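Local structure of GCN5-related N-acetyltransferase (Sphaerobacter thermophilus, 3TT2) at residues Ile158-Trp169 with Ala266-Tyr276; Tyr188-Gly196 with Ile249-Pro257. The protein probably transfers an acyl group, most likely acetyl from acetyl-CoA, to an acceptor substrate. All coordinates share one frame; numbering follows the deposited sequence.

Interaction 1 (Ile158-Trp169 with Ala266-Tyr276); sequences ITLDQPPPAPEW and ALLQEVFGVYY
W169 lays its indole on the methyl of A266, whose CB sits 3.7 Å from the centroid of the six-membered ring of W169. At the indole edge, NE1 in the five-membered ring of W169 donates a hydrogen bond to OE2 of E270 (3.1 Å, 158°), nearly in the indole plane, and CH2 of W169 meets CD2 of L267. With an alanine here, OE2 of E270 would probably lose its indole donor, and A266 and L267 the ring they pack on. E270 bends at chi2 (95°) to reach this position, and its OE2 also touches CG of P167. At the other end of the helix, P163 CA lies over the face of the Y276 ring, 3.8 Å from its centroid, while L160 O meets the ring edge. With CG anti to the backbone N (172°), the Y276 ring reaches the proline run, where P164 CD meets Y276 CB. Between these ends F272 takes I158 CG2 over one face, and P164 CG rests on F272 CB. The outer side is looser: P165 skirts Q269, and E168 is exposed and poorly ordered. The polyproline II run 163-167 lies alongside helix 263-278 in the opposite direction, on the helix that follows the fourth GNAT strand.

Interaction 2 (Tyr188-Gly196 with Ile249-Pro257); sequences YEAVEEAFG and IGSVGVRRP
E193 and R255 supply the charged part of this contact. OE1 of E193 stands over the face of the R255 guanidinium, 3.2 Å from CZ and 3.3 Å from NE of R255, so the pair is a salt bridge of charge alone, with no N-H directed at the oxygen. The two side chains cross at about a right angle, and the carboxylate and guanidinium planes are turned 44° apart. E193 extends straight from the helix, with CG anti to the backbone N (175°), whereas R255 bends at chi3 (63°), which brings NH1 of R255 to 3.6 Å from CB of A190, near the guanidinium plane at its edge.

The apolar part is built on small residues. CB of A194 faces the strand backbone, 3.9 Å from V254 O, and CG of R255 adds its aliphatic stem at 4.1 Å from A194 CB. The side chain of V254 is about 4 Å from a sulfate ion, probably from the crystallisation liquor.

An aromatic side chain completes the contact. F195, just beyond the helix end, presents one ring face to S251 CB and turns its edge toward V252 O and G253 N. G253 has no side chain, and the F195 ring lies close against the strand at this point.

Helix 184-194 therefore sits across one side of strand 246-254, with A190 and V191 also touching strand 233-243. On the strand's other side I249 and V254 meet helix 263-278, consistent with the GNAT fold, in which helices flank the sheet on both sides.

The centres of interactions 1 and 2 lie about 20 Å apart, yet strand 246-254 and helix 263-278, consecutive in the chain, tie them together. The strand carries interaction 2 on one side and meets the helix on the other, where CE1 of F272 comes to 3.6 Å from CD1 of I249, and L267 and L268 pack near V252 and I249. Along the chain, segment 158-169 comes first, then 188-196, 249-257 and finally 266-276, so interaction 1 brackets interaction 2. The result is a layered arrangement, helix 184-194 and helix 263-278 on opposite sides of the strand, consistent with the alpha-beta-alpha layering of GNAT domains, with the linker 160-169 outermost.

Interaction 1 (Ile158-Trp169 with Ala266-Tyr276)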
# COMPACT_ATOMS: atom_id res chain seq x y z
N ILE A 158 2.22 -9.19 12.14
CA ILE A 158 2.81 -9.97 13.22
C ILE A 158 2.87 -9.17 14.52
O ILE A 158 3.24 -8.00 14.52
CB ILE A 158 4.22 -10.51 12.86
CG1 ILE A 158 4.68 -11.52 13.92
CG2 ILE A 158 5.22 -9.38 12.67
CD1 ILE A 158 6.08 -12.06 13.74
N THR A 159 2.56 -9.82 15.64
CA THR A 159 2.49 -9.16 16.94
C THR A 159 3.65 -9.68 17.74
O THR A 159 3.74 -10.89 17.94
CB THR A 159 1.23 -9.60 17.65
OG1 THR A 159 0.11 -8.96 17.06
CG2 THR A 159 1.27 -9.23 19.10
N LEU A 160 4.57 -8.82 18.18
CA LEU A 160 5.70 -9.40 18.84
C LEU A 160 5.60 -9.18 20.32
O LEU A 160 6.16 -8.22 20.84
CB LEU A 160 6.90 -8.58 18.38
CG LEU A 160 7.21 -8.55 16.87
CD1 LEU A 160 8.09 -7.37 16.47
CD2 LEU A 160 7.85 -9.84 16.34
N ASP A 161 5.05 -10.18 21.02
CA ASP A 161 4.96 -10.10 22.48
C ASP A 161 6.05 -10.95 23.07
O ASP A 161 6.25 -10.94 24.27
CB ASP A 161 3.60 -10.60 22.98
CG ASP A 161 2.47 -9.64 22.68
OD1 ASP A 161 2.76 -8.43 22.55
OD2 ASP A 161 1.30 -10.11 22.58
N GLN A 162 6.75 -11.68 22.21
CA GLN A 162 7.72 -12.68 22.63
C GLN A 162 8.84 -12.61 21.63
O GLN A 162 8.58 -12.41 20.45
CB GLN A 162 7.11 -14.06 22.52
CG GLN A 162 5.78 -14.19 23.19
CD GLN A 162 5.75 -15.36 24.13
OE1 GLN A 162 6.78 -15.72 24.71
NE2 GLN A 162 4.58 -15.97 24.29
N PRO A 163 10.08 -12.80 22.09
CA PRO A 163 11.25 -12.69 21.21
C PRO A 163 11.16 -13.63 20.03
O PRO A 163 10.93 -14.82 20.23
CB PRO A 163 12.43 -13.08 22.10
CG PRO A 163 11.83 -13.72 23.33
CD PRO A 163 10.46 -13.12 23.48
N PRO A 164 11.35 -13.11 18.81
CA PRO A 164 11.38 -13.88 17.57
C PRO A 164 12.52 -14.89 17.58
O PRO A 164 13.43 -14.82 18.40
CB PRO A 164 11.66 -12.80 16.51
CG PRO A 164 11.23 -11.55 17.10
CD PRO A 164 11.57 -11.68 18.56
N PRO A 165 12.43 -15.88 16.69
CA PRO A 165 13.55 -16.78 16.50
C PRO A 165 14.76 -16.03 15.98
O PRO A 165 14.58 -15.07 15.23
CB PRO A 165 13.03 -17.73 15.42
CG PRO A 165 11.55 -17.74 15.65
CD PRO A 165 11.24 -16.32 15.94
N ALA A 166 15.96 -16.45 16.40
CA ALA A 166 17.22 -15.96 15.85
C ALA A 166 17.36 -16.38 14.39
O ALA A 166 17.17 -17.55 14.05
CB ALA A 166 18.39 -16.49 16.65
N PRO A 167 17.70 -15.41 13.53
CA PRO A 167 17.82 -15.64 12.10
C PRO A 167 18.83 -16.73 11.87
O PRO A 167 19.85 -16.72 12.55
CB PRO A 167 18.40 -14.32 11.61
CG PRO A 167 17.93 -13.31 12.62
CD PRO A 167 18.06 -14.04 13.90
N GLU A 168 18.57 -17.66 10.96
CA GLU A 168 19.60 -18.59 10.56
C GLU A 168 20.13 -18.10 9.22
O GLU A 168 19.48 -18.28 8.18
CB GLU A 168 19.04 -20.00 10.41
CG GLU A 168 18.59 -20.66 11.72
CD GLU A 168 18.15 -22.12 11.52
OE1 GLU A 168 18.30 -22.64 10.39
OE2 GLU A 168 17.67 -22.74 12.50
N TRP A 169 21.33 -17.53 9.23
CA TRP A 169 21.89 -16.99 8.01
C TRP A 169 22.65 -18.05 7.21
O TRP A 169 23.47 -18.80 7.75
CB TRP A 169 22.78 -15.78 8.28
CG TRP A 169 22.06 -14.58 8.65
CD1 TRP A 169 21.72 -14.21 9.89
CD2 TRP A 169 21.56 -13.56 7.77
NE1 TRP A 169 21.04 -13.01 9.87
CE2 TRP A 169 20.93 -12.60 8.57
CE3 TRP A 169 21.59 -13.37 6.39
CZ2 TRP A 169 20.32 -11.46 8.04
CZ3 TRP A 169 21.00 -12.24 5.86
CH2 TRP A 169 20.37 -11.29 6.69
N ALA A 266 15.74 -15.01 6.74
CA ALA A 266 16.71 -14.44 7.66
C ALA A 266 16.52 -12.94 7.77
O ALA A 266 16.57 -12.39 8.87
CB ALA A 266 18.12 -14.74 7.22
N LEU A 267 16.32 -12.27 6.63
CA LEU A 267 16.14 -10.82 6.66
C LEU A 267 14.94 -10.44 7.52
O LEU A 267 15.04 -9.57 8.37
CB LEU A 267 15.99 -10.20 5.27
CG LEU A 267 17.33 -9.88 4.61
CD1 LEU A 267 17.12 -9.47 3.15
CD2 LEU A 267 18.07 -8.82 5.36
N LEU A 268 13.82 -11.11 7.31
CA LEU A 268 12.62 -10.81 8.03
C LEU A 268 12.81 -11.08 9.52
O LEU A 268 12.51 -10.22 10.34
CB LEU A 268 11.45 -11.60 7.47
CG LEU A 268 10.75 -11.00 6.25
CD1 LEU A 268 9.57 -11.86 5.83
CD2 LEU A 268 10.31 -9.56 6.49
N GLN A 269 13.31 -12.26 9.85
CA GLN A 269 13.53 -12.63 11.25
C GLN A 269 14.45 -11.63 11.97
O GLN A 269 14.17 -11.25 13.11
CB GLN A 269 14.08 -14.06 11.36
CG GLN A 269 13.04 -15.13 11.10
CD GLN A 269 13.60 -16.56 11.06
OE1 GLN A 269 14.78 -16.78 10.72
NE2 GLN A 269 12.76 -17.53 11.43
N GLU A 270 15.51 -11.20 11.30
CA GLU A 270 16.39 -10.17 11.85
C GLU A 270 15.69 -8.81 12.08
O GLU A 270 15.88 -8.19 13.13
CB GLU A 270 17.63 -10.01 10.99
CG GLU A 270 18.68 -9.07 11.55
CD GLU A 270 19.77 -9.77 12.36
OE1 GLU A 270 20.18 -9.21 13.40
OE2 GLU A 270 20.23 -10.86 11.96
N VAL A 271 14.89 -8.36 11.10
CA VAL A 271 14.15 -7.09 11.21
C VAL A 271 13.18 -7.16 12.38
O VAL A 271 13.04 -6.21 13.13
CB VAL A 271 13.38 -6.73 9.93
CG1 VAL A 271 12.83 -5.35 10.04
CG2 VAL A 271 14.29 -6.73 8.79
N PHE A 272 12.52 -8.30 12.53
CA PHE A 272 11.61 -8.51 13.64
C PHE A 272 12.33 -8.43 14.98
O PHE A 272 11.79 -7.93 15.96
CB PHE A 272 10.87 -9.84 13.48
CG PHE A 272 9.92 -9.87 12.32
CD1 PHE A 272 9.58 -8.70 11.67
CD2 PHE A 272 9.37 -11.06 11.86
CE1 PHE A 272 8.70 -8.72 10.61
CE2 PHE A 272 8.49 -11.08 10.80
CZ PHE A 272 8.16 -9.92 10.17
N GLY A 273 13.56 -8.90 15.03
CA GLY A 273 14.30 -8.83 16.26
C GLY A 273 14.56 -7.39 16.63
O GLY A 273 14.45 -7.02 17.79
N VAL A 274 14.90 -6.56 15.64
CA VAL A 274 15.16 -5.15 15.88
C VAL A 274 13.91 -4.43 16.41
O VAL A 274 13.99 -3.63 17.35
CB VAL A 274 15.63 -4.45 14.62
CG1 VAL A 274 15.62 -2.96 14.82
CG2 VAL A 274 17.00 -4.94 14.20
N TYR A 275 12.77 -4.74 15.81
CA TYR A 275 11.50 -4.16 16.23
C TYR A 275 11.17 -4.63 17.63
O TYR A 275 10.68 -3.85 18.46
CB TYR A 275 10.36 -4.61 15.32
CG TYR A 275 10.18 -3.81 14.06
CD1 TYR A 275 9.82 -2.47 14.10
CD2 TYR A 275 10.35 -4.40 12.82
CE1 TYR A 275 9.65 -1.74 12.93
CE2 TYR A 275 10.19 -3.69 11.66
CZ TYR A 275 9.84 -2.35 11.71
OH TYR A 275 9.67 -1.66 10.54
N TYR A 276 11.40 -5.91 17.87
CA TYR A 276 11.02 -6.47 19.14
C TYR A 276 11.84 -5.83 20.24
O TYR A 276 11.31 -5.42 21.25
CB TYR A 276 11.19 -7.98 19.20
CG TYR A 276 10.97 -8.51 20.60
CD1 TYR A 276 9.67 -8.68 21.11
CD2 TYR A 276 12.05 -8.84 21.43
CE1 TYR A 276 9.46 -9.15 22.41
CE2 TYR A 276 11.85 -9.31 22.72
CZ TYR A 276 10.55 -9.46 23.20
OH TYR A 276 10.35 -9.93 24.46

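Interaction 2 (Tyr188-Gly196 with Ile249-Pro257)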
# COMPACT_ATOMS: atom_id res chain seq x y z
N TYR A 188 20.23 1.29 -3.00
CA TYR A 188 19.34 1.64 -4.08
C TYR A 188 19.46 0.71 -5.30
O TYR A 188 18.45 0.36 -5.91
CB TYR A 188 19.62 3.08 -4.51
CG TYR A 188 19.00 3.38 -5.84
CD1 TYR A 188 17.63 3.59 -5.95
CD2 TYR A 188 19.77 3.43 -7.01
CE1 TYR A 188 17.05 3.86 -7.16
CE2 TYR A 188 19.20 3.71 -8.23
CZ TYR A 188 17.83 3.92 -8.30
OH TYR A 188 17.24 4.19 -9.50
N GLU A 189 20.68 0.32 -5.66
CA GLU A 189 20.89 -0.54 -6.83
C GLU A 189 20.33 -1.93 -6.59
O GLU A 189 19.81 -2.58 -7.50
CB GLU A 189 22.37 -0.64 -7.17
CG GLU A 189 22.95 0.62 -7.76
CD GLU A 189 24.46 0.55 -7.97
OE1 GLU A 189 25.10 -0.39 -7.43
OE2 GLU A 189 25.00 1.43 -8.67
N ALA A 190 20.46 -2.39 -5.36
CA ALA A 190 20.02 -3.71 -4.99
C ALA A 190 18.50 -3.76 -4.96
O ALA A 190 17.91 -4.77 -5.32
CB ALA A 190 20.58 -4.08 -3.64
N VAL A 191 17.88 -2.66 -4.54
CA VAL A 191 16.43 -2.56 -4.48
C VAL A 191 15.82 -2.48 -5.88
O VAL A 191 14.77 -3.06 -6.14
CB VAL A 191 15.98 -1.33 -3.65
CG1 VAL A 191 14.48 -1.12 -3.74
CG2 VAL A 191 16.37 -1.49 -2.20
N GLU A 192 16.49 -1.77 -6.78
CA GLU A 192 15.94 -1.55 -8.11
C GLU A 192 16.10 -2.78 -8.96
O GLU A 192 15.45 -2.92 -9.99
CB GLU A 192 16.61 -0.36 -8.79
CG GLU A 192 15.97 0.97 -8.43
CD GLU A 192 14.48 1.02 -8.79
OE1 GLU A 192 14.17 1.28 -9.98
OE2 GLU A 192 13.64 0.80 -7.89
N GLU A 193 16.97 -3.66 -8.52
CA GLU A 193 17.26 -4.90 -9.21
C GLU A 193 16.37 -6.00 -8.65
O GLU A 193 15.59 -6.61 -9.38
CB GLU A 193 18.74 -5.26 -9.06
CG GLU A 193 19.11 -6.60 -9.64
CD GLU A 193 20.60 -6.88 -9.50
OE1 GLU A 193 21.37 -5.92 -9.32
OE2 GLU A 193 20.99 -8.07 -9.57
N ALA A 194 16.52 -6.25 -7.35
CA ALA A 194 15.76 -7.27 -6.63
C ALA A 194 14.27 -7.17 -6.90
O ALA A 194 13.56 -8.17 -6.97
CB ALA A 194 16.02 -7.19 -5.12
N PHE A 195 13.80 -5.94 -7.03
CA PHE A 195 12.39 -5.74 -7.26
C PHE A 195 12.09 -5.40 -8.71
O PHE A 195 11.40 -6.17 -9.37
CB PHE A 195 11.83 -4.74 -6.24
CG PHE A 195 12.13 -5.13 -4.82
CD1 PHE A 195 11.52 -6.23 -4.25
CD2 PHE A 195 13.07 -4.42 -4.08
CE1 PHE A 195 11.82 -6.60 -2.96
CE2 PHE A 195 13.36 -4.79 -2.79
CZ PHE A 195 12.74 -5.88 -2.23
N GLY A 196 12.60 -4.27 -9.18
CA GLY A 196 12.42 -3.84 -10.56
C GLY A 196 12.31 -4.99 -11.56
O GLY A 196 12.44 -4.82 -12.77
N ILE A 249 7.02 -2.72 6.75
CA ILE A 249 8.12 -3.16 5.92
C ILE A 249 7.73 -2.98 4.46
O ILE A 249 6.87 -3.69 3.95
CB ILE A 249 8.53 -4.62 6.22
CG1 ILE A 249 8.91 -4.76 7.68
CG2 ILE A 249 9.70 -5.05 5.37
CD1 ILE A 249 9.14 -6.16 8.07
N GLY A 250 8.37 -2.03 3.80
CA GLY A 250 8.06 -1.81 2.41
C GLY A 250 8.48 -2.97 1.54
O GLY A 250 7.65 -3.61 0.89
N SER A 251 9.77 -3.30 1.55
CA SER A 251 10.24 -4.33 0.64
C SER A 251 11.26 -5.28 1.26
O SER A 251 12.32 -4.85 1.71
CB SER A 251 10.83 -3.68 -0.62
OG SER A 251 11.97 -2.88 -0.32
N VAL A 252 10.94 -6.56 1.25
CA VAL A 252 11.97 -7.55 1.50
C VAL A 252 12.26 -8.24 0.16
O VAL A 252 11.35 -8.52 -0.60
CB VAL A 252 11.54 -8.56 2.55
CG1 VAL A 252 10.20 -9.21 2.16
CG2 VAL A 252 12.63 -9.59 2.75
N GLY A 253 13.53 -8.44 -0.17
CA GLY A 253 13.83 -9.06 -1.45
C GLY A 253 15.27 -9.47 -1.70
O GLY A 253 16.20 -8.90 -1.15
N VAL A 254 15.45 -10.44 -2.58
CA VAL A 254 16.78 -10.97 -2.85
C VAL A 254 17.07 -10.82 -4.32
O VAL A 254 16.20 -11.05 -5.14
CB VAL A 254 16.88 -12.44 -2.38
CG1 VAL A 254 18.28 -12.96 -2.57
CG2 VAL A 254 16.51 -12.55 -0.92
N ARG A 255 18.29 -10.40 -4.66
CA ARG A 255 18.73 -10.34 -6.05
C ARG A 255 18.80 -11.74 -6.63
O ARG A 255 19.09 -12.69 -5.90
CB ARG A 255 20.06 -9.60 -6.14
CG ARG A 255 19.86 -8.10 -6.07
CD ARG A 255 21.05 -7.34 -5.58
NE ARG A 255 22.17 -7.49 -6.48
CZ ARG A 255 23.10 -6.56 -6.68
NH1 ARG A 255 23.00 -5.40 -6.03
NH2 ARG A 255 24.11 -6.79 -7.51
N ARG A 256 18.51 -11.89 -7.92
CA ARG A 256 18.30 -13.22 -8.51
C ARG A 256 19.37 -14.29 -8.24
O ARG A 256 19.03 -15.42 -7.91
CB ARG A 256 17.95 -13.14 -10.00
CG ARG A 256 17.77 -14.51 -10.68
CD ARG A 256 17.17 -14.39 -12.09
NE ARG A 256 15.85 -13.78 -12.05
CZ ARG A 256 15.52 -12.64 -12.66
NH1 ARG A 256 16.43 -11.99 -13.38
NH2 ARG A 256 14.29 -12.15 -12.56
N PRO A 257 20.66 -13.93 -8.37
CA PRO A 257 21.70 -14.94 -8.16
C PRO A 257 21.71 -15.52 -6.75
O PRO A 257 22.26 -16.60 -6.53
CB PRO A 257 22.98 -14.15 -8.34
CG PRO A 257 22.61 -13.00 -9.16
CD PRO A 257 21.25 -12.63 -8.72